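Side-chain contacts in FERM, RhoGEF and pleckstrin domain protein 2 (Danio rerio, PDB 6D21), which probably activates RAC1 as a guanine nucleotide exchange factor in actin remodelling and is represented here by its FERM domain, a module associated with membrane targeting: residues A[32-37]-A[77-82]; A[119-124]-A[161-166]. One frame throughout, in Å; residues are numbered along the deposited sequence.

Contact 1: A[32-37]-A[77-82]; sequences DVFRRI and FRLSVK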
loop_
_atom_site.group_PDB
_atom_site.type_symbol
_atom_site.label_atom_id
_atom_site.label_comp_id
_atom_site.label_asym_id
_atom_site.label_seq_id
_atom_site.Cartn_x
_atom_site.Cartn_y
_atom_site.Cartn_z
ATOM N N ASP A 32 5.226 2.671 -19.373
ATOM C CA ASP A 32 5.562 4.059 -19.651
ATOM C C ASP A 32 5.809 4.850 -18.363
ATOM O O ASP A 32 6.693 5.707 -18.320
ATOM C CB ASP A 32 4.459 4.727 -20.479
ATOM C CG ASP A 32 4.433 4.241 -21.916
ATOM O OD1 ASP A 32 5.381 3.529 -22.329
ATOM O OD2 ASP A 32 3.468 4.573 -22.638
ATOM N N VAL A 33 5.034 4.568 -17.317
ATOM C CA VAL A 33 5.246 5.236 -16.033
ATOM C C VAL A 33 6.598 4.816 -15.445
ATOM O O VAL A 33 7.394 5.668 -15.026
ATOM C CB VAL A 33 4.111 4.931 -15.003
ATOM C CG1 VAL A 33 4.512 5.388 -13.605
ATOM C CG2 VAL A 33 2.778 5.595 -15.429
ATOM N N PHE A 34 6.848 3.513 -15.397
ATOM C CA PHE A 34 8.134 2.993 -14.910
ATOM C C PHE A 34 9.325 3.595 -15.701
ATOM O O PHE A 34 10.351 3.956 -15.119
ATOM C CB PHE A 34 8.165 1.448 -14.979
ATOM C CG PHE A 34 7.099 0.771 -14.134
ATOM C CD1 PHE A 34 6.586 1.395 -13.002
ATOM C CD2 PHE A 34 6.603 -0.478 -14.483
ATOM C CE1 PHE A 34 5.589 0.780 -12.219
ATOM C CE2 PHE A 34 5.618 -1.098 -13.712
ATOM C CZ PHE A 34 5.104 -0.471 -12.584
ATOM N N ARG A 35 9.188 3.729 -17.016
ATOM C CA ARG A 35 10.254 4.343 -17.812
ATOM C C ARG A 35 10.416 5.832 -17.517
ATOM O O ARG A 35 11.529 6.333 -17.381
ATOM C CB ARG A 35 10.001 4.152 -19.302
ATOM C CG ARG A 35 11.065 4.807 -20.197
ATOM C CD ARG A 35 10.752 4.607 -21.674
ATOM N NE ARG A 35 10.203 3.270 -21.881
ATOM C CZ ARG A 35 8.961 3.017 -22.271
ATOM N NH1 ARG A 35 8.557 1.763 -22.407
ATOM N NH2 ARG A 35 8.127 4.017 -22.529
ATOM N N ARG A 36 9.300 6.539 -17.419
ATOM C CA ARG A 36 9.341 7.976 -17.185
ATOM C C ARG A 36 10.120 8.294 -15.898
ATOM O O ARG A 36 10.993 9.161 -15.900
ATOM C CB ARG A 36 7.913 8.542 -17.133
ATOM C CG ARG A 36 7.789 10.057 -16.886
ATOM C CD ARG A 36 8.069 10.882 -18.121
ATOM N NE ARG A 36 7.344 10.404 -19.302
ATOM C CZ ARG A 36 6.131 10.812 -19.669
ATOM N NH1 ARG A 36 5.470 11.714 -18.947
ATOM N NH2 ARG A 36 5.572 10.310 -20.762
ATOM N N ILE A 37 9.838 7.576 -14.814
ATOM C CA ILE A 37 10.501 7.860 -13.546
ATOM C C ILE A 37 11.711 6.939 -13.314
ATOM O O ILE A 37 12.338 6.985 -12.260
ATOM C CB ILE A 37 9.523 7.747 -12.354
ATOM C CG1 ILE A 37 9.086 6.297 -12.108
ATOM C CG2 ILE A 37 8.309 8.668 -12.569
ATOM C CD1 ILE A 37 8.214 6.128 -10.840
ATOM N N PHE A 77 -5.112 8.577 -11.996
ATOM C CA PHE A 77 -4.364 7.352 -11.671
ATOM C C PHE A 77 -3.255 7.715 -10.726
ATOM O O PHE A 77 -2.779 8.858 -10.734
ATOM C CB PHE A 77 -3.747 6.696 -12.913
ATOM C CG PHE A 77 -4.748 6.227 -13.923
ATOM C CD1 PHE A 77 -5.457 7.139 -14.697
ATOM C CD2 PHE A 77 -4.957 4.876 -14.125
ATOM C CE1 PHE A 77 -6.378 6.716 -15.637
ATOM C CE2 PHE A 77 -5.866 4.446 -15.067
ATOM C CZ PHE A 77 -6.580 5.366 -15.825
ATOM N N ARG A 78 -2.809 6.749 -9.925
ATOM C CA ARG A 78 -1.674 7.005 -9.065
ATOM C C ARG A 78 -0.799 5.752 -8.918
ATOM O O ARG A 78 -1.284 4.612 -8.947
ATOM C CB ARG A 78 -2.110 7.489 -7.684
ATOM C CG ARG A 78 -2.702 6.406 -6.809
ATOM C CD ARG A 78 -3.164 6.984 -5.448
ATOM N NE ARG A 78 -3.717 5.916 -4.621
ATOM C CZ ARG A 78 -4.269 6.099 -3.431
ATOM N NH1 ARG A 78 -4.736 5.057 -2.761
ATOM N NH2 ARG A 78 -4.331 7.314 -2.911
ATOM N N LEU A 79 0.495 5.993 -8.790
ATOM C CA LEU A 79 1.450 4.926 -8.491
ATOM C C LEU A 79 1.265 4.463 -7.040
ATOM O O LEU A 79 1.125 5.298 -6.146
ATOM C CB LEU A 79 2.875 5.429 -8.715
ATOM C CG LEU A 79 3.991 4.398 -8.517
ATOM C CD1 LEU A 79 3.877 3.283 -9.574
ATOM C CD2 LEU A 79 5.293 5.128 -8.610
ATOM N N SER A 80 1.254 3.146 -6.808
ATOM C CA SER A 80 1.100 2.601 -5.462
ATOM C C SER A 80 1.922 1.321 -5.311
ATOM O O SER A 80 2.092 0.576 -6.289
ATOM C CB SER A 80 -0.374 2.294 -5.145
ATOM O OG SER A 80 -1.157 3.475 -5.136
ATOM N N VAL A 81 2.388 1.042 -4.092
ATOM C CA VAL A 81 2.972 -0.277 -3.808
ATOM C C VAL A 81 1.853 -1.322 -3.838
ATOM O O VAL A 81 0.824 -1.142 -3.196
ATOM C CB VAL A 81 3.676 -0.332 -2.445
ATOM C CG1 VAL A 81 4.107 -1.773 -2.121
ATOM C CG2 VAL A 81 4.875 0.644 -2.416
ATOM N N LYS A 82 2.030 -2.369 -4.625
ATOM C CA LYS A 82 1.071 -3.478 -4.676
ATOM C C LYS A 82 1.508 -4.616 -3.743
ATOM O O LYS A 82 0.688 -5.244 -3.077
ATOM C CB LYS A 82 0.949 -4.010 -6.112
ATOM C CG LYS A 82 -0.437 -4.495 -6.516
ATOM C CD LYS A 82 -0.746 -5.889 -6.025
ATOM C CE LYS A 82 -2.090 -6.371 -6.577
ATOM N NZ LYS A 82 -3.235 -5.575 -6.047
#
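F34 in the last turn of helix 26-36 and I37 just after it pack over L79 of strand 76-81, which runs parallel to strand 3-9 and antiparallel to strand 45-50. This is the ubiquitin-like β-grasp of the FERM N-terminal lobe, with its helix lying on a mixed sheet of strand order 2-1-5-3-4. L79 is the one strand residue in the contact, and it meets F34 and I37 with different methyls. L79 points its CB toward the helix, and with CG anti to the backbone N (chi1 -177°) CD1 and CD2 reach F34 and I37. L79 CD1 comes to the rim of the F34 ring, near the ring plane, and lies 4.0 Å from F34 CE1. F45 of strand 45-50 touches both F34 and L79, extending this apolar patch, while V33 packs on V8 of strand 3-9 and L47 of strand 45-50. Within the helix, one turn apart, D32 OD1 and R35 NH2 form a salt bridge of 2.8 Å, with the nitrogen above the carboxylate plane. I37 is extended beyond CG1 (chi2 174°), and its CD1 meets L79 CD2 tip to tip at 3.8 Å.

Contact 2: A[119-124]-A[161-166]; sequences TAALLA and MELHRR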
loop_
_atom_site.group_PDB
_atom_site.type_symbol
_atom_site.label_atom_id
_atom_site.label_comp_id
_atom_site.label_asym_id
_atom_site.label_seq_id
_atom_site.Cartn_x
_atom_site.Cartn_y
_atom_site.Cartn_z
ATOM N N THR A 119 4.914 6.555 17.883
ATOM C CA THR A 119 5.478 5.978 16.671
ATOM C C THR A 119 5.184 6.848 15.452
ATOM O O THR A 119 6.044 7.024 14.571
ATOM C CB THR A 119 4.946 4.559 16.426
ATOM O OG1 THR A 119 5.354 3.721 17.511
ATOM C CG2 THR A 119 5.512 3.988 15.108
ATOM N N ALA A 120 3.966 7.384 15.384
ATOM C CA ALA A 120 3.615 8.313 14.314
ATOM C C ALA A 120 4.555 9.503 14.322
ATOM O O ALA A 120 5.068 9.913 13.278
ATOM C CB ALA A 120 2.168 8.795 14.451
ATOM N N ALA A 121 4.763 10.057 15.511
ATOM C CA ALA A 121 5.622 11.232 15.664
ATOM C C ALA A 121 7.064 10.929 15.225
ATOM O O ALA A 121 7.727 11.756 14.601
ATOM C CB ALA A 121 5.589 11.719 17.105
ATOM N N LEU A 122 7.532 9.727 15.541
ATOM C CA LEU A 122 8.884 9.312 15.201
ATOM C C LEU A 122 9.048 9.141 13.684
ATOM O O LEU A 122 10.013 9.634 13.102
ATOM C CB LEU A 122 9.230 8.020 15.922
ATOM C CG LEU A 122 10.574 7.425 15.519
ATOM C CD1 LEU A 122 11.705 8.364 15.923
ATOM C CD2 LEU A 122 10.735 6.029 16.132
ATOM N N LEU A 123 8.092 8.470 13.047
ATOM C CA LEU A 123 8.068 8.393 11.587
ATOM C C LEU A 123 8.036 9.797 10.969
ATOM O O LEU A 123 8.796 10.105 10.048
ATOM C CB LEU A 123 6.860 7.569 11.101
ATOM C CG LEU A 123 6.933 6.059 11.329
ATOM C CD1 LEU A 123 5.572 5.403 11.142
ATOM C CD2 LEU A 123 7.972 5.429 10.366
ATOM N N ALA A 124 7.164 10.661 11.477
ATOM C CA ALA A 124 7.059 12.005 10.925
ATOM C C ALA A 124 8.380 12.782 11.092
ATOM O O ALA A 124 8.773 13.555 10.209
ATOM C CB ALA A 124 5.900 12.762 11.586
ATOM N N MET A 161 8.871 17.658 16.552
ATOM C CA MET A 161 10.037 18.539 16.450
ATOM C C MET A 161 11.104 18.135 17.455
ATOM O O MET A 161 12.292 18.123 17.141
ATOM C CB MET A 161 9.631 20.005 16.645
ATOM C CG MET A 161 8.896 20.603 15.442
ATOM S SD MET A 161 8.356 22.308 15.689
ATOM C CE MET A 161 7.144 22.111 16.997
ATOM N N GLU A 162 10.666 17.805 18.663
ATOM C CA GLU A 162 11.543 17.285 19.698
ATOM C C GLU A 162 12.356 16.106 19.169
ATOM O O GLU A 162 13.582 16.083 19.286
ATOM C CB GLU A 162 10.719 16.876 20.927
ATOM C CG GLU A 162 11.520 16.402 22.119
ATOM C CD GLU A 162 10.641 16.054 23.318
ATOM O OE1 GLU A 162 9.394 16.110 23.201
ATOM O OE2 GLU A 162 11.204 15.728 24.385
ATOM N N LEU A 163 11.678 15.135 18.569
ATOM C CA LEU A 163 12.357 13.970 18.019
ATOM C C LEU A 163 13.264 14.330 16.831
ATOM O O LEU A 163 14.310 13.712 16.631
ATOM C CB LEU A 163 11.337 12.916 17.598
ATOM C CG LEU A 163 10.568 12.262 18.744
ATOM C CD1 LEU A 163 9.498 11.319 18.203
ATOM C CD2 LEU A 163 11.534 11.520 19.657
ATOM N N HIS A 164 12.859 15.324 16.048
ATOM C CA HIS A 164 13.644 15.758 14.893
ATOM C C HIS A 164 15.013 16.334 15.319
ATOM O O HIS A 164 15.953 16.352 14.536
ATOM C CB HIS A 164 12.852 16.785 14.082
ATOM C CG HIS A 164 13.554 17.271 12.851
ATOM N ND1 HIS A 164 13.258 18.479 12.258
ATOM C CD2 HIS A 164 14.535 16.714 12.100
ATOM C CE1 HIS A 164 14.022 18.645 11.192
ATOM N NE2 HIS A 164 14.807 17.588 11.076
ATOM N N ARG A 165 15.125 16.787 16.565
ATOM C CA ARG A 165 16.402 17.294 17.094
ATOM C C ARG A 165 17.471 16.199 17.159
ATOM O O ARG A 165 18.665 16.492 17.187
ATOM C CB ARG A 165 16.214 17.911 18.493
ATOM C CG ARG A 165 15.399 19.207 18.505
ATOM C CD ARG A 165 15.321 19.819 19.898
ATOM N NE ARG A 165 15.891 21.166 19.936
ATOM C CZ ARG A 165 16.988 21.503 20.612
ATOM N NH1 ARG A 165 17.649 20.590 21.315
ATOM N NH2 ARG A 165 17.431 22.755 20.581
ATOM N N ARG A 166 17.042 14.940 17.195
ATOM C CA ARG A 166 17.965 13.815 17.277
ATOM C C ARG A 166 18.631 13.470 15.948
ATOM O O ARG A 166 19.667 12.819 15.930
ATOM C CB ARG A 166 17.246 12.567 17.784
ATOM C CG ARG A 166 16.487 12.719 19.085
ATOM C CD ARG A 166 15.774 11.410 19.387
ATOM N NE ARG A 166 15.113 11.399 20.689
ATOM C CZ ARG A 166 14.416 10.365 21.155
ATOM N NH1 ARG A 166 14.289 9.263 20.423
ATOM N NH2 ARG A 166 13.841 10.431 22.350
#
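L163, which reaches across to A121 and L122, also covers one face of the R166 guanidinium: its CD2 lies over the centre of that group, 3.4 Å above the plane. The imidazole of H164 is bonded through both nitrogens, ND1 to D140 OD2 and NE2 to the backbone O of G133. With a carboxylate and a carbonyl as partners, the ring may well carry a positive charge. The contact between 119-124 and 161-166 is carried almost wholly by the other methyl of L163. CG of that residue is anti to the carbonyl carbon (chi1 -68°), and the side chain then runs extended, so that CD1 ends against the backbone of the facing helix. There it lies 3.7 Å from L122 CA and 3.9 Å from the carbonyl carbon C of A121. The two CB atoms add apolar contacts, A121 CB at 4.1 Å and L122 CB at 4.0 Å from L163 CD1. Such use of main-chain surface reflects a close approach: the CA atoms of L122 and L163 are 6.5 Å apart, and the small A121 is consistent with it. This is packing within the all-helical FERM central lobe. Helix 157-164 lies against helix 117-132, where L163 also touches S125, H164 touches V128 and I132, and I160 meets A121 and A124. L122 and L123 continue the packing onto I182 of helix 172-183.

How the contacts relate
From the N terminus, the chain passes through helix 26-36, and contact 1 closes a loop of 39 residues that carries strands 45-50 and 56-58 before returning on strand 76-81. The chain then enters the helical central lobe, where contact 2 closes a 36-residue loop containing helix 137-146. The two loops follow in series, neither nesting nor crossing. Contact 1 ties helix to sheet, contact 2 helix to helix. Their centres are 29 Å apart and their nearest atoms about 14 Å. Helix 94-110 lies between them in sequence and joins the lobes: Q103 and R106 bond to strand 76-81 at L79, S80 and V81.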